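Local coordinates for Iron(III) ABC transporter, periplasmic iron-compound-binding protein (PDB 3TEF), which probably binds iron-loaded catecholate siderophores in the periplasm and delivers them to an ABC transporter for iron uptake, at residues D158-M163 with E189-S194; N168-G173 with G200-F205; A174-S179 with S194-H199; H211-L216 with K242-Y247; L216-R221 with G250-L255. All blocks are in the same frame, centred on the assembly; numbering follows the deposited sequence.

Overall arrangement
From the N terminus, strand 158-165 opens contact 1, which closes at 189-194, beside the short strand 188-189. Before it closes, 168-173 and 174-179 have opened contacts 2 and 3. Contact 1 therefore crosses both, while contact 3, closing at 194-199, lies wholly within the span of contact 2, which ends at 200-205. Contacts 1 and 3 share S194. Contacts 4 and 5 come later: 211-216 and 216-221 share L216, and they close in turn on 242-247 and 250-255, so these two also cross. Contacts 1, 2, 4 and 5 meet at one mixed sheet; contact 3 joins loops beside it.

Contact 1. Residues D158-M163 with E189-S194; sequences DAMLVM and ETVPVS
The flat carboxylate of D158 meets T190 at one oxygen: D158 OD2 accepts from T190 OG1 (2.5 Å) with its anti lone pair, on the side turned away from OD1. T190 CG2 also lies close to that oxygen, 3.3 Å from D158 OD2. The pair sits at a parallel beta bridge, A159 with E189, in the mixed sheet of the C-terminal lobe of this periplasmic binding protein. Next to it, T190 N donates to A159 O at 3.2 Å from 56° out of the carbonyl plane. Backbone and side chain of T190 thus both hold the start of strand 158-165. A chi1 of 60° sets D158 CG between its own N and carbonyl carbon, on the side of T190, where it lies 3.5 Å from T190 OG1. OD2 has a second donor in K214 N, so the same oxygen also holds the turn that leads into strand 215-220. Farther along, Y207 and H211 of helix 205-211 touch both M160 and V191. The chain of M160 bends at its last torsion, and its methyl CE reaches V191 CG1 at 4.1 Å and T190 CG2 at the same distance.

Contact 2. Residues N168-G173 with G200-F205; sequences NLTTFG and GDLISF
D201 O is held by two neighbouring residues of strand 168-172: T171 N donates to it at 2.8 Å, and T170 CA adds a CH...O contact at 3.1 Å. D201 N returns a bond to T171 O at 3.0 Å, so T171 and D201 form an antiparallel hydrogen-bonded pair, followed by the non-hydrogen-bonded pair T170 and L202. One step on, I203 N gives an almost straight bond (175°) to L169 O, and a water accepts from L169 N and donates to I203 O. Side chains pack at both ends of the ladder. L169 CD1 sits above the centre of the F205 ring, 3.6 Å from its centroid, a CH-pi contact in which leucine and ring cross at about a right angle. At the other end G200 CA lies over one face of the F172 ring, displaced toward the rim, 3.8 Å from the centroid. A chi1 of 57° sets I203 CG1 between its own N and carbonyl carbon, 3.8 Å from L169 CB; I203 CG2 meets T171 CG2 at 3.6 Å. T171 OG1 turns to L161 O of the adjoining strand. With three direct backbone bonds and CH-pi contacts at both ends, the short strand 201-202 is held by polar and apolar forces together, and the water stands in for the return bond of the L169 and I203 pair.

Contact 3. Residues A174-S179 with S194-H199; sequences ANSRFS and SKESSH
E196 reaches across to S176 and N175 with its carboxylate, the chain bending at its second torsion (chi2 -137°) to bring CD beside S176. E196 OE1 lies against S176 CB at 3.3 Å, meeting the carbon of the serine while its hydroxyl is used elsewhere. The other oxygen, OE2, faces the backbone of N175, where a hydrogen bond from N175 N to E196 OE2, 3.2 Å, is doubtful because OE2 is less surely placed. E196 OE1 also accepts from G173 N. Farther along, R177 and S198 meet through two waters. One accepts from R177 N and donates to S198 O at 3.0 Å; the other accepts from R177 NH1, so S198 O accepts from two waters, both held by R177. R177 also stands near R88, a proximity of like charges consistent with a basic cleft that could receive an anionic siderophore. A chi1 of 75° sets S176 OG between its own N and carbonyl carbon, where it accepts from F178 N at 2.9 Å; it also bonds G173 O, while S179 N reaches S176 O at 2.9 Å. The arrangement is that of an ST turn built into a type I beta turn, which leads the chain from strand 168-172 into helix 180-184.

Contact 4. Residues H211-L216 with K242-Y247; sequences HNPKTL and KATTAY
At the start of helix 245-248, where it leans on the turn ahead of strand 215-220, N212 and T245 form the centre of the contact. T245 N donates to N212 OD1 at 2.7 Å, nearly straight (170°) and in the plane of the amide. A chi1 of -164° puts N212 CG anti to its own N, 3.4 Å from T245 OG1, the two side chains crossing at about a right angle. N212 ND2 makes a weak bond to T245 OG1 at 3.0 Å, and OD1 takes a second, weak one from T244 OG1. An acceptor at this helix start should be favoured by the partial positive charge of the N-terminal turn. T244 OG1 also rests on P213 CD at 3.6 Å. Beyond the proline, A246 N makes a weak bond to P213 O, and A246 CA turns to K214 O at 3.4 Å in a CH...O contact. A246 CB then packs on L216 CB of strand 215-220 at 3.8 Å. K214 curls back over its own turn, its chain bent twice, and NZ donates to N212 O at 3.2 Å, close to the line of that C=O. Strand 215-220, the intervening helices and strand 252-254 form a beta-alpha-beta crossover between parallel neighbours of the sheet, and here its last helix is tied back to the entry of its first strand.

Contact 5. Residues L216-R221 with G250-L255; sequences LLVVDR and GHIAYL
L217, V219 and L255 make one closely packed side of this parallel strand pair. L255 CD1 touches both L217 CB (4.0 Å) and V219 CG2 (3.9 Å), and L217 CD2 touches A253 CB at 3.8 Å. M277 of helix 267-279 packs on both L217 and L255. Strand 216-220 is buried, whereas the edge strand 252-254 leaves I252, A253 and Y254 partly exposed to solvent. On the face of L216, V218, I252 and Y254, V218 and Y254 lie side by side, pointing the same way, with V218 CB 3.8 Å from Y254 CD1. V218 CG2 reaches I252 CG2 at 4.1 Å, F236 of helix 232-236 touches both V218 and Y254, and the phenol OH of Y254 bonds E237. Between the faces runs the ladder: L216 N to H251 O, A253 N to L216 O, V218 N to A253 O and L255 N to V218 O. A253 N to L216 O is 2.8 Å, while L255 N to V218 O is more bent (143°). As the strands part, a water joins D220 N to L255 O and adds a second donor to V218 O, so these polar atoms have partners where the ladder of direct bonds ends.

Contact 1. Residues D158-M163 with E189-S194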
# COMPACT_ATOMS: atom_id res chain seq x y z
N ASP A 158 -11.99 -2.48 -19.14
CA ASP A 158 -10.95 -3.31 -18.54
C ASP A 158 -9.68 -2.52 -18.27
O ASP A 158 -9.43 -1.48 -18.88
CB ASP A 158 -10.64 -4.50 -19.45
CG ASP A 158 -10.15 -4.08 -20.83
OD1 ASP A 158 -10.96 -3.57 -21.63
OD2 ASP A 158 -8.94 -4.24 -21.12
N ALA A 159 -8.88 -3.01 -17.34
CA ALA A 159 -7.57 -2.43 -17.09
C ALA A 159 -6.56 -3.54 -16.89
O ALA A 159 -6.89 -4.60 -16.35
CB ALA A 159 -7.60 -1.53 -15.87
N MET A 160 -5.34 -3.28 -17.34
CA MET A 160 -4.24 -4.18 -17.10
C MET A 160 -3.29 -3.46 -16.17
O MET A 160 -2.96 -2.29 -16.40
CB MET A 160 -3.53 -4.51 -18.42
CG MET A 160 -2.36 -5.46 -18.26
SD MET A 160 -1.53 -5.80 -19.82
CE MET A 160 -2.80 -6.75 -20.67
N LEU A 161 -2.89 -4.13 -15.10
CA LEU A 161 -1.96 -3.56 -14.14
C LEU A 161 -0.60 -4.18 -14.44
O LEU A 161 -0.46 -5.39 -14.40
CB LEU A 161 -2.40 -3.88 -12.71
CG LEU A 161 -1.70 -3.24 -11.50
CD1 LEU A 161 -0.22 -3.66 -11.38
CD2 LEU A 161 -1.82 -1.72 -11.51
N VAL A 162 0.38 -3.34 -14.75
CA VAL A 162 1.72 -3.82 -15.08
C VAL A 162 2.72 -3.19 -14.15
O VAL A 162 2.73 -1.98 -13.96
CB VAL A 162 2.10 -3.49 -16.53
CG1 VAL A 162 3.52 -3.98 -16.85
CG2 VAL A 162 1.11 -4.11 -17.50
N MET A 163 3.59 -4.02 -13.57
CA MET A 163 4.69 -3.50 -12.78
C MET A 163 5.97 -3.69 -13.57
O MET A 163 6.12 -4.69 -14.26
CB MET A 163 4.80 -4.23 -11.44
CG MET A 163 5.96 -3.75 -10.60
SD MET A 163 5.84 -4.35 -8.92
CE MET A 163 5.56 -2.83 -8.06
N GLU A 189 -10.71 -7.00 -15.29
CA GLU A 189 -9.39 -7.41 -15.75
C GLU A 189 -9.37 -7.58 -17.27
O GLU A 189 -10.24 -8.26 -17.83
CB GLU A 189 -8.97 -8.73 -15.10
CG GLU A 189 -8.92 -8.74 -13.58
CD GLU A 189 -8.54 -10.12 -13.06
OE1 GLU A 189 -8.58 -11.07 -13.85
OE2 GLU A 189 -8.18 -10.26 -11.87
N THR A 190 -8.40 -6.97 -17.94
CA THR A 190 -8.22 -7.20 -19.37
C THR A 190 -8.09 -8.69 -19.59
O THR A 190 -8.85 -9.28 -20.36
CB THR A 190 -6.96 -6.51 -19.93
OG1 THR A 190 -7.02 -5.10 -19.68
CG2 THR A 190 -6.86 -6.74 -21.43
N VAL A 191 -7.13 -9.31 -18.91
CA VAL A 191 -7.05 -10.76 -18.91
C VAL A 191 -7.07 -11.31 -17.49
O VAL A 191 -6.26 -10.92 -16.65
CB VAL A 191 -5.83 -11.31 -19.71
CG1 VAL A 191 -4.83 -10.21 -20.02
CG2 VAL A 191 -5.17 -12.50 -18.97
N PRO A 192 -8.04 -12.18 -17.21
CA PRO A 192 -8.14 -12.85 -15.91
C PRO A 192 -6.84 -13.57 -15.60
O PRO A 192 -6.49 -14.54 -16.28
CB PRO A 192 -9.27 -13.85 -16.12
CG PRO A 192 -10.13 -13.22 -17.17
CD PRO A 192 -9.17 -12.53 -18.09
N VAL A 193 -6.12 -13.10 -14.58
CA VAL A 193 -4.86 -13.72 -14.20
C VAL A 193 -5.09 -14.91 -13.27
O VAL A 193 -4.25 -15.23 -12.43
CB VAL A 193 -3.93 -12.71 -13.51
CG1 VAL A 193 -3.73 -11.48 -14.40
CG2 VAL A 193 -4.50 -12.31 -12.18
N SER A 194 -6.25 -15.56 -13.42
CA SER A 194 -6.58 -16.79 -12.69
C SER A 194 -6.13 -16.74 -11.22
O SER A 194 -6.19 -15.68 -10.59
CB SER A 194 -6.00 -18.03 -13.39
OG SER A 194 -6.66 -18.30 -14.62

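Contact 2. Residues N168-G173 with G200-F205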
# COMPACT_ATOMS: atom_id res chain seq x y z
N ASN A 168 11.99 -6.36 -15.81
CA ASN A 168 10.93 -7.36 -15.76
C ASN A 168 9.57 -6.70 -15.74
O ASN A 168 9.32 -5.83 -14.92
CB ASN A 168 11.04 -8.21 -14.49
CG ASN A 168 12.34 -8.97 -14.41
OD1 ASN A 168 13.05 -8.89 -13.40
ND2 ASN A 168 12.65 -9.73 -15.45
N LEU A 169 8.69 -7.12 -16.64
CA LEU A 169 7.30 -6.68 -16.61
C LEU A 169 6.48 -7.81 -16.00
O LEU A 169 6.59 -8.95 -16.42
CB LEU A 169 6.78 -6.41 -18.02
CG LEU A 169 7.47 -5.27 -18.78
CD1 LEU A 169 6.80 -5.07 -20.13
CD2 LEU A 169 7.42 -4.00 -17.96
N THR A 170 5.65 -7.48 -15.01
CA THR A 170 4.76 -8.46 -14.39
C THR A 170 3.35 -7.89 -14.34
O THR A 170 3.16 -6.68 -14.39
CB THR A 170 5.22 -8.84 -12.97
OG1 THR A 170 5.38 -7.65 -12.19
CG2 THR A 170 6.55 -9.60 -13.01
N THR A 171 2.37 -8.79 -14.28
CA THR A 171 0.98 -8.36 -14.20
C THR A 171 0.30 -8.95 -12.96
O THR A 171 0.69 -10.01 -12.46
CB THR A 171 0.21 -8.69 -15.49
OG1 THR A 171 -1.07 -8.03 -15.47
CG2 THR A 171 -0.00 -10.19 -15.64
N PHE A 172 -0.70 -8.24 -12.46
CA PHE A 172 -1.41 -8.59 -11.24
C PHE A 172 -2.89 -8.40 -11.51
O PHE A 172 -3.26 -7.49 -12.25
CB PHE A 172 -1.01 -7.62 -10.12
CG PHE A 172 0.42 -7.75 -9.68
CD1 PHE A 172 0.73 -8.41 -8.50
CD2 PHE A 172 1.45 -7.17 -10.41
CE1 PHE A 172 2.04 -8.52 -8.08
CE2 PHE A 172 2.77 -7.29 -9.99
CZ PHE A 172 3.06 -7.96 -8.82
N GLY A 173 -3.72 -9.23 -10.90
CA GLY A 173 -5.16 -9.14 -11.10
C GLY A 173 -5.96 -8.82 -9.85
O GLY A 173 -5.42 -8.27 -8.88
N GLY A 200 3.27 -11.63 -8.69
CA GLY A 200 2.73 -11.40 -10.02
C GLY A 200 3.14 -12.44 -11.05
O GLY A 200 3.83 -13.41 -10.74
N ASP A 201 2.70 -12.25 -12.29
CA ASP A 201 3.02 -13.15 -13.39
C ASP A 201 3.85 -12.44 -14.43
O ASP A 201 3.56 -11.30 -14.79
CB ASP A 201 1.76 -13.71 -14.04
CG ASP A 201 1.06 -14.74 -13.17
OD1 ASP A 201 1.54 -15.89 -13.11
OD2 ASP A 201 0.03 -14.41 -12.55
N LEU A 202 4.88 -13.11 -14.92
CA LEU A 202 5.79 -12.49 -15.88
C LEU A 202 5.13 -12.31 -17.24
O LEU A 202 4.56 -13.25 -17.80
CB LEU A 202 7.09 -13.31 -16.01
CG LEU A 202 8.22 -12.59 -16.77
CD1 LEU A 202 8.80 -11.45 -15.93
CD2 LEU A 202 9.32 -13.58 -17.14
N ILE A 203 5.24 -11.10 -17.78
CA ILE A 203 4.72 -10.81 -19.11
C ILE A 203 5.80 -10.14 -19.97
O ILE A 203 6.99 -10.30 -19.71
CB ILE A 203 3.44 -9.94 -19.04
CG1 ILE A 203 3.71 -8.64 -18.29
CG2 ILE A 203 2.33 -10.72 -18.34
CD1 ILE A 203 2.58 -7.60 -18.45
N SER A 204 5.37 -9.41 -20.99
CA SER A 204 6.29 -8.79 -21.94
C SER A 204 5.54 -7.69 -22.66
O SER A 204 4.33 -7.54 -22.48
CB SER A 204 6.74 -9.83 -22.96
OG SER A 204 5.62 -10.35 -23.67
N PHE A 205 6.25 -6.90 -23.46
CA PHE A 205 5.57 -5.88 -24.24
C PHE A 205 4.67 -6.51 -25.30
O PHE A 205 3.62 -5.97 -25.65
CB PHE A 205 6.57 -4.91 -24.87
CG PHE A 205 7.22 -3.99 -23.88
CD1 PHE A 205 6.47 -3.03 -23.21
CD2 PHE A 205 8.58 -4.07 -23.63
CE1 PHE A 205 7.08 -2.17 -22.30
CE2 PHE A 205 9.18 -3.22 -22.72
CZ PHE A 205 8.43 -2.27 -22.05
O HOH W 1 9.31 -9.11 -18.64

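Contact 3. Residues A174-S179 with S194-H199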
# COMPACT_ATOMS: atom_id res chain seq x y z
N ALA A 174 -7.24 -9.20 -9.85
CA ALA A 174 -8.17 -8.80 -8.79
C ALA A 174 -7.84 -9.39 -7.42
O ALA A 174 -8.17 -8.80 -6.39
CB ALA A 174 -9.60 -9.16 -9.19
N ASN A 175 -7.19 -10.55 -7.41
CA ASN A 175 -6.89 -11.23 -6.16
C ASN A 175 -5.43 -11.08 -5.77
O ASN A 175 -4.78 -12.02 -5.32
CB ASN A 175 -7.32 -12.69 -6.23
CG ASN A 175 -8.83 -12.83 -6.42
OD1 ASN A 175 -9.61 -12.19 -5.71
ND2 ASN A 175 -9.24 -13.63 -7.39
N SER A 176 -4.93 -9.87 -5.95
CA SER A 176 -3.53 -9.56 -5.73
C SER A 176 -3.42 -8.36 -4.80
O SER A 176 -4.43 -7.80 -4.35
CB SER A 176 -2.86 -9.21 -7.06
OG SER A 176 -3.26 -7.90 -7.47
N ARG A 177 -2.18 -7.95 -4.54
CA ARG A 177 -1.94 -6.77 -3.73
C ARG A 177 -2.57 -5.54 -4.37
O ARG A 177 -2.77 -4.53 -3.70
CB ARG A 177 -0.44 -6.56 -3.55
CG ARG A 177 0.31 -6.36 -4.86
CD ARG A 177 1.81 -6.49 -4.64
NE ARG A 177 2.31 -5.47 -3.72
CZ ARG A 177 3.40 -5.60 -2.96
NH1 ARG A 177 4.11 -6.73 -3.00
NH2 ARG A 177 3.77 -4.61 -2.17
N PHE A 178 -2.87 -5.61 -5.67
CA PHE A 178 -3.52 -4.48 -6.36
C PHE A 178 -5.01 -4.72 -6.57
O PHE A 178 -5.60 -4.23 -7.53
CB PHE A 178 -2.82 -4.16 -7.69
CG PHE A 178 -1.36 -3.85 -7.53
CD1 PHE A 178 -0.96 -2.67 -6.92
CD2 PHE A 178 -0.39 -4.74 -7.97
CE1 PHE A 178 0.40 -2.38 -6.76
CE2 PHE A 178 0.96 -4.45 -7.83
CZ PHE A 178 1.36 -3.27 -7.23
N SER A 179 -5.61 -5.47 -5.65
CA SER A 179 -7.05 -5.76 -5.72
C SER A 179 -7.91 -4.50 -5.85
O SER A 179 -8.97 -4.52 -6.48
CB SER A 179 -7.49 -6.58 -4.50
OG SER A 179 -7.43 -5.82 -3.30
N SER A 194 -6.25 -15.56 -13.42
CA SER A 194 -6.58 -16.79 -12.69
C SER A 194 -6.13 -16.74 -11.22
O SER A 194 -6.19 -15.68 -10.59
CB SER A 194 -6.00 -18.03 -13.39
OG SER A 194 -6.66 -18.30 -14.62
N LYS A 195 -5.69 -17.87 -10.69
CA LYS A 195 -5.17 -17.91 -9.32
C LYS A 195 -3.80 -17.25 -9.30
O LYS A 195 -2.91 -17.65 -10.04
CB LYS A 195 -5.08 -19.35 -8.80
CG LYS A 195 -4.84 -19.46 -7.30
CD LYS A 195 -3.44 -19.02 -6.92
CE LYS A 195 -2.79 -19.98 -5.93
NZ LYS A 195 -3.31 -19.82 -4.55
N GLU A 196 -3.64 -16.24 -8.46
CA GLU A 196 -2.42 -15.44 -8.51
C GLU A 196 -1.28 -16.00 -7.67
O GLU A 196 -1.33 -17.12 -7.17
CB GLU A 196 -2.71 -14.00 -8.08
CG GLU A 196 -3.94 -13.44 -8.74
CD GLU A 196 -3.75 -12.02 -9.21
OE1 GLU A 196 -2.58 -11.57 -9.39
OE2 GLU A 196 -4.79 -11.37 -9.40
N SER A 197 -0.24 -15.19 -7.56
CA SER A 197 0.87 -15.49 -6.69
C SER A 197 1.39 -14.16 -6.17
O SER A 197 1.21 -13.13 -6.82
CB SER A 197 1.96 -16.24 -7.45
OG SER A 197 2.48 -15.45 -8.51
N SER A 198 2.03 -14.20 -5.01
CA SER A 198 2.57 -13.00 -4.36
C SER A 198 3.18 -11.97 -5.33
O SER A 198 2.76 -10.81 -5.34
CB SER A 198 3.61 -13.41 -3.32
OG SER A 198 4.60 -14.23 -3.90
N HIS A 199 4.15 -12.40 -6.13
CA HIS A 199 4.97 -11.50 -6.93
C HIS A 199 4.51 -11.27 -8.37
O HIS A 199 5.28 -10.76 -9.19
CB HIS A 199 6.43 -11.97 -6.93
CG HIS A 199 6.64 -13.32 -7.53
ND1 HIS A 199 5.63 -14.25 -7.67
CD2 HIS A 199 7.76 -13.91 -8.03
CE1 HIS A 199 6.11 -15.35 -8.23
NE2 HIS A 199 7.40 -15.17 -8.45
O HOH W 2 -0.02 -9.87 -5.03
O HOH W 3 4.39 -8.93 -4.94

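Contact 4. Residues H211-L216 with K242-Y247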
# COMPACT_ATOMS: atom_id res chain seq x y z
N HIS A 211 -2.77 -8.36 -26.04
CA HIS A 211 -4.01 -8.31 -25.27
C HIS A 211 -4.72 -6.97 -25.35
O HIS A 211 -5.93 -6.88 -25.11
CB HIS A 211 -3.77 -8.73 -23.81
CG HIS A 211 -3.55 -10.20 -23.64
ND1 HIS A 211 -2.29 -10.76 -23.55
CD2 HIS A 211 -4.43 -11.23 -23.57
CE1 HIS A 211 -2.41 -12.07 -23.41
NE2 HIS A 211 -3.69 -12.38 -23.42
N ASN A 212 -3.98 -5.92 -25.69
CA ASN A 212 -4.57 -4.62 -26.00
C ASN A 212 -5.56 -4.11 -24.94
O ASN A 212 -6.76 -4.03 -25.19
CB ASN A 212 -5.26 -4.69 -27.37
CG ASN A 212 -5.55 -3.32 -27.95
OD1 ASN A 212 -4.88 -2.34 -27.63
ND2 ASN A 212 -6.56 -3.25 -28.82
N PRO A 213 -5.05 -3.77 -23.75
CA PRO A 213 -5.93 -3.26 -22.69
C PRO A 213 -6.49 -1.88 -23.05
O PRO A 213 -5.83 -1.11 -23.75
CB PRO A 213 -4.98 -3.13 -21.49
CG PRO A 213 -3.63 -2.91 -22.11
CD PRO A 213 -3.63 -3.74 -23.36
N LYS A 214 -7.70 -1.59 -22.58
CA LYS A 214 -8.30 -0.28 -22.79
C LYS A 214 -7.67 0.75 -21.86
O LYS A 214 -7.53 1.93 -22.20
CB LYS A 214 -9.81 -0.33 -22.55
CG LYS A 214 -10.66 -0.22 -23.82
CD LYS A 214 -10.92 -1.57 -24.46
CE LYS A 214 -9.68 -2.15 -25.13
NZ LYS A 214 -9.87 -3.58 -25.52
N THR A 215 -7.29 0.29 -20.68
CA THR A 215 -6.60 1.13 -19.71
C THR A 215 -5.37 0.39 -19.22
O THR A 215 -5.44 -0.81 -18.93
CB THR A 215 -7.50 1.45 -18.50
OG1 THR A 215 -8.60 2.26 -18.93
CG2 THR A 215 -6.72 2.19 -17.42
N LEU A 216 -4.26 1.11 -19.11
CA LEU A 216 -3.01 0.50 -18.70
C LEU A 216 -2.46 1.24 -17.48
O LEU A 216 -2.15 2.43 -17.56
CB LEU A 216 -2.02 0.54 -19.87
CG LEU A 216 -0.66 -0.16 -19.77
CD1 LEU A 216 -0.80 -1.62 -19.36
CD2 LEU A 216 0.05 -0.05 -21.11
N LYS A 242 2.70 1.84 -27.97
CA LYS A 242 2.02 2.86 -28.79
C LYS A 242 0.87 2.26 -29.59
O LYS A 242 -0.14 2.93 -29.84
CB LYS A 242 3.01 3.51 -29.75
CG LYS A 242 4.24 4.08 -29.11
CD LYS A 242 3.92 5.28 -28.25
CE LYS A 242 4.73 6.48 -28.71
NZ LYS A 242 4.79 7.55 -27.68
N ALA A 243 1.05 1.02 -30.02
CA ALA A 243 0.07 0.34 -30.86
C ALA A 243 -1.14 -0.11 -30.04
O ALA A 243 -2.03 -0.78 -30.56
CB ALA A 243 0.71 -0.86 -31.55
N THR A 244 -1.17 0.30 -28.78
CA THR A 244 -2.21 -0.14 -27.86
C THR A 244 -3.36 0.88 -27.79
O THR A 244 -3.15 2.08 -27.98
CB THR A 244 -1.61 -0.37 -26.45
OG1 THR A 244 -2.18 -1.54 -25.85
CG2 THR A 244 -1.82 0.84 -25.55
N THR A 245 -4.57 0.39 -27.53
CA THR A 245 -5.73 1.25 -27.34
C THR A 245 -5.52 2.22 -26.18
O THR A 245 -5.91 3.39 -26.25
CB THR A 245 -7.01 0.43 -27.07
OG1 THR A 245 -7.29 -0.42 -28.19
CG2 THR A 245 -8.20 1.35 -26.82
N ALA A 246 -4.91 1.73 -25.11
CA ALA A 246 -4.67 2.54 -23.92
C ALA A 246 -3.84 3.77 -24.23
O ALA A 246 -4.13 4.86 -23.74
CB ALA A 246 -3.99 1.71 -22.84
N TYR A 247 -2.80 3.61 -25.04
CA TYR A 247 -1.97 4.75 -25.42
C TYR A 247 -2.78 5.75 -26.24
O TYR A 247 -2.77 6.95 -25.97
CB TYR A 247 -0.75 4.31 -26.23
CG TYR A 247 0.05 5.49 -26.73
CD1 TYR A 247 0.92 6.17 -25.88
CD2 TYR A 247 -0.07 5.94 -28.04
CE1 TYR A 247 1.65 7.26 -26.33
CE2 TYR A 247 0.65 7.03 -28.49
CZ TYR A 247 1.51 7.68 -27.63
OH TYR A 247 2.24 8.76 -28.07

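Contact 5. Residues L216-R221 with G250-L255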
# COMPACT_ATOMS: atom_id res chain seq x y z
N LEU A 216 -4.26 1.11 -19.11
CA LEU A 216 -3.01 0.50 -18.70
C LEU A 216 -2.46 1.24 -17.48
O LEU A 216 -2.15 2.43 -17.56
CB LEU A 216 -2.02 0.54 -19.87
CG LEU A 216 -0.66 -0.16 -19.77
CD1 LEU A 216 -0.80 -1.62 -19.36
CD2 LEU A 216 0.05 -0.05 -21.11
N LEU A 217 -2.37 0.54 -16.36
CA LEU A 217 -1.88 1.14 -15.12
C LEU A 217 -0.48 0.60 -14.84
O LEU A 217 -0.28 -0.61 -14.73
CB LEU A 217 -2.80 0.77 -13.96
CG LEU A 217 -4.27 1.04 -14.24
CD1 LEU A 217 -5.19 0.48 -13.16
CD2 LEU A 217 -4.49 2.54 -14.40
N VAL A 218 0.48 1.50 -14.75
CA VAL A 218 1.88 1.10 -14.68
C VAL A 218 2.48 1.48 -13.34
O VAL A 218 2.35 2.62 -12.89
CB VAL A 218 2.68 1.78 -15.80
CG1 VAL A 218 4.16 1.42 -15.70
CG2 VAL A 218 2.10 1.40 -17.16
N VAL A 219 3.16 0.52 -12.71
CA VAL A 219 3.87 0.74 -11.45
C VAL A 219 5.37 0.61 -11.69
O VAL A 219 5.87 -0.47 -12.01
CB VAL A 219 3.42 -0.29 -10.37
CG1 VAL A 219 4.17 -0.08 -9.06
CG2 VAL A 219 1.89 -0.22 -10.14
N ASP A 220 6.09 1.72 -11.54
CA ASP A 220 7.54 1.75 -11.78
C ASP A 220 8.26 1.44 -10.48
O ASP A 220 8.61 2.34 -9.72
CB ASP A 220 7.95 3.13 -12.30
CG ASP A 220 9.43 3.21 -12.65
OD1 ASP A 220 10.12 2.17 -12.63
OD2 ASP A 220 9.90 4.33 -12.96
N ARG A 221 8.48 0.16 -10.21
CA ARG A 221 9.04 -0.23 -8.93
C ARG A 221 10.42 0.39 -8.72
O ARG A 221 10.80 0.70 -7.59
CB ARG A 221 9.11 -1.74 -8.82
CG ARG A 221 9.71 -2.22 -7.52
CD ARG A 221 9.53 -3.71 -7.37
NE ARG A 221 10.12 -4.18 -6.13
CZ ARG A 221 11.40 -4.48 -5.98
NH1 ARG A 221 12.23 -4.37 -7.02
NH2 ARG A 221 11.87 -4.90 -4.81
N GLY A 250 -5.19 7.77 -24.54
CA GLY A 250 -4.51 8.53 -23.51
C GLY A 250 -4.83 7.98 -22.13
O GLY A 250 -4.94 8.74 -21.16
N HIS A 251 -4.99 6.66 -22.04
CA HIS A 251 -5.33 6.03 -20.77
C HIS A 251 -4.23 5.12 -20.25
O HIS A 251 -4.51 4.05 -19.71
CB HIS A 251 -6.65 5.25 -20.88
CG HIS A 251 -7.86 6.12 -20.99
ND1 HIS A 251 -9.07 5.66 -21.48
CD2 HIS A 251 -8.06 7.43 -20.68
CE1 HIS A 251 -9.95 6.64 -21.47
NE2 HIS A 251 -9.37 7.73 -20.98
N ILE A 252 -2.98 5.53 -20.43
CA ILE A 252 -1.86 4.93 -19.70
C ILE A 252 -1.61 5.79 -18.48
O ILE A 252 -1.32 6.99 -18.61
CB ILE A 252 -0.56 4.86 -20.51
CG1 ILE A 252 -0.75 4.03 -21.78
CG2 ILE A 252 0.56 4.26 -19.66
CD1 ILE A 252 0.51 3.92 -22.62
N ALA A 253 -1.73 5.20 -17.29
CA ALA A 253 -1.53 5.93 -16.05
C ALA A 253 -0.31 5.39 -15.31
O ALA A 253 -0.18 4.18 -15.12
CB ALA A 253 -2.76 5.82 -15.17
N TYR A 254 0.59 6.29 -14.90
CA TYR A 254 1.76 5.90 -14.11
C TYR A 254 1.49 6.11 -12.62
O TYR A 254 1.61 7.22 -12.10
CB TYR A 254 3.02 6.64 -14.59
CG TYR A 254 3.34 6.30 -16.03
CD1 TYR A 254 4.15 5.21 -16.34
CD2 TYR A 254 2.79 7.02 -17.09
CE1 TYR A 254 4.42 4.87 -17.64
CE2 TYR A 254 3.06 6.69 -18.40
CZ TYR A 254 3.87 5.61 -18.67
OH TYR A 254 4.15 5.25 -19.97
N LEU A 255 1.10 5.03 -11.96
CA LEU A 255 0.63 5.08 -10.58
C LEU A 255 1.74 5.51 -9.61
O LEU A 255 2.90 5.15 -9.80
CB LEU A 255 0.08 3.72 -10.15
CG LEU A 255 -1.08 3.12 -10.96
CD1 LEU A 255 -1.48 1.80 -10.34
CD2 LEU A 255 -2.27 4.05 -11.00
O HOH W 4 4.45 4.18 -11.67